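Local coordinates for protein Cyclo(L-leucyl-L-phenylalanyl) synthase (PDB 3OQV) that makes the cyclodipeptide cyclo(L-phenylalanyl-L-leucyl), an intermediate of albonoursin biosynthesis, from two aminoacyl-tRNAs without using ATP, at residues V64-T69 against D95-L100. Numbering follows the deposited sequence.
Sequences VVYVDT and DLRRRL
Y66, on strand 59-67 of the parallel sheet, meets R97 of helix 82-107 through its hydroxyl. R97 NE donates to Y66 OH at 2.9 Å, an N-H...O angle of 149°, with the oxygen in the guanidinium plane. The two side chains cross at about a right angle, their planes 76° apart, and a bend at chi3 (-147°) brings R97 NE to the phenol oxygen; R97 CD lies 3.4 Å from Y66 OH. Deeper in, leucines one helical turn apart meet the tyrosine: L96 CD2 touches Y66 CB and L100 CD2 touches Y66 CD2, both at 4.1 Å. L100 CD2 also reaches V64 CG1 at 4.3 Å, and both leucines rest on I36. An alanine in place of Y66 would probably leave R97 NE without this acceptor and open a gap beside L100. Beyond the phenol, a water accepts from R97 NH2 at 2.7 Å and donates to D68 OD2, which also hydrogen-bonds S120 OG. The contact thus seats the helix on the Rossmann-fold sheet, apolar inside and polar at its margin, where D68 OD2 and R97 NH2, 5.1 Å apart, pair their opposite charges through water, probably more weakly than a direct salt bridge would.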
# COMPACT_ATOMS: atom_id res chain seq x y z
N VAL A 64 9.14 -4.13 -0.65
CA VAL A 64 8.54 -2.97 -1.31
C VAL A 64 7.46 -3.48 -2.25
O VAL A 64 7.71 -4.36 -3.10
CB VAL A 64 9.57 -2.18 -2.14
CG1 VAL A 64 8.93 -0.93 -2.70
CG2 VAL A 64 10.77 -1.83 -1.30
N VAL A 65 6.24 -3.05 -2.01
CA VAL A 65 5.11 -3.52 -2.79
C VAL A 65 4.47 -2.32 -3.44
O VAL A 65 4.06 -1.37 -2.77
CB VAL A 65 4.09 -4.28 -1.93
CG1 VAL A 65 2.92 -4.78 -2.77
CG2 VAL A 65 4.79 -5.46 -1.21
N TYR A 66 4.43 -2.32 -4.77
CA TYR A 66 3.71 -1.29 -5.47
C TYR A 66 2.34 -1.77 -5.94
O TYR A 66 2.17 -2.93 -6.32
CB TYR A 66 4.55 -0.71 -6.61
CG TYR A 66 4.84 -1.67 -7.73
CD1 TYR A 66 4.04 -1.69 -8.87
CD2 TYR A 66 5.97 -2.48 -7.72
CE1 TYR A 66 4.31 -2.52 -9.94
CE2 TYR A 66 6.28 -3.31 -8.81
CZ TYR A 66 5.43 -3.32 -9.91
OH TYR A 66 5.68 -4.14 -10.99
N VAL A 67 1.33 -0.94 -5.73
CA VAL A 67 -0.05 -1.38 -5.87
C VAL A 67 -0.53 -1.15 -7.30
O VAL A 67 -0.78 -0.01 -7.71
CB VAL A 67 -0.97 -0.64 -4.90
CG1 VAL A 67 -2.38 -1.22 -4.97
CG2 VAL A 67 -0.42 -0.76 -3.49
N ASP A 68 -0.63 -2.23 -8.06
CA ASP A 68 -0.91 -2.16 -9.48
C ASP A 68 -2.32 -2.65 -9.78
O ASP A 68 -2.74 -2.67 -10.93
CB ASP A 68 0.14 -2.94 -10.29
CG ASP A 68 0.20 -4.42 -9.91
OD1 ASP A 68 -0.05 -4.77 -8.74
OD2 ASP A 68 0.55 -5.24 -10.79
N THR A 69 -3.08 -2.96 -8.73
CA THR A 69 -4.33 -3.71 -8.88
C THR A 69 -5.54 -2.81 -8.71
O THR A 69 -5.56 -1.93 -7.84
CB THR A 69 -4.41 -4.85 -7.84
OG1 THR A 69 -4.00 -4.36 -6.56
CG2 THR A 69 -3.50 -6.00 -8.25
N ASP A 95 5.61 4.46 -15.42
CA ASP A 95 6.29 5.58 -14.77
C ASP A 95 6.74 5.19 -13.34
O ASP A 95 7.89 5.39 -12.96
CB ASP A 95 5.37 6.80 -14.72
CG ASP A 95 5.12 7.41 -16.11
OD1 ASP A 95 5.82 7.02 -17.07
OD2 ASP A 95 4.24 8.29 -16.23
N LEU A 96 5.82 4.59 -12.59
CA LEU A 96 6.14 4.05 -11.25
C LEU A 96 7.35 3.11 -11.23
O LEU A 96 8.30 3.32 -10.46
CB LEU A 96 4.92 3.35 -10.67
CG LEU A 96 4.93 2.96 -9.19
CD1 LEU A 96 5.44 4.10 -8.37
CD2 LEU A 96 3.53 2.58 -8.75
N ARG A 97 7.33 2.10 -12.09
CA ARG A 97 8.42 1.12 -12.15
C ARG A 97 9.75 1.72 -12.54
O ARG A 97 10.77 1.35 -11.96
CB ARG A 97 8.09 -0.01 -13.12
CG ARG A 97 7.06 -0.99 -12.57
CD ARG A 97 6.93 -2.18 -13.51
NE ARG A 97 5.56 -2.68 -13.51
CZ ARG A 97 4.66 -2.39 -14.44
NH1 ARG A 97 4.99 -1.63 -15.48
NH2 ARG A 97 3.43 -2.87 -14.34
N ARG A 98 9.76 2.58 -13.56
CA ARG A 98 10.98 3.25 -13.98
C ARG A 98 11.57 4.09 -12.85
O ARG A 98 12.77 4.05 -12.58
CB ARG A 98 10.70 4.12 -15.21
CG ARG A 98 9.92 3.38 -16.30
CD ARG A 98 9.72 4.19 -17.59
NE ARG A 98 9.37 3.30 -18.69
CZ ARG A 98 8.68 3.66 -19.77
NH1 ARG A 98 8.28 4.91 -19.92
NH2 ARG A 98 8.39 2.76 -20.70
N ARG A 99 10.71 4.82 -12.16
CA ARG A 99 11.16 5.66 -11.06
C ARG A 99 11.69 4.80 -9.90
O ARG A 99 12.75 5.09 -9.34
CB ARG A 99 10.02 6.59 -10.61
CG ARG A 99 10.15 7.15 -9.21
CD ARG A 99 9.31 8.43 -9.03
NE ARG A 99 8.46 8.71 -10.18
CZ ARG A 99 7.18 8.35 -10.28
NH1 ARG A 99 6.48 8.65 -11.37
NH2 ARG A 99 6.60 7.69 -9.29
N LEU A 100 11.01 3.70 -9.61
CA LEU A 100 11.43 2.76 -8.55
C LEU A 100 12.76 2.07 -8.90
O LEU A 100 13.63 1.89 -8.05
CB LEU A 100 10.34 1.72 -8.31
CG LEU A 100 10.36 0.88 -7.04
CD1 LEU A 100 10.73 1.72 -5.82
CD2 LEU A 100 9.00 0.21 -6.86
O HOH W 1 2.66 -4.79 -12.54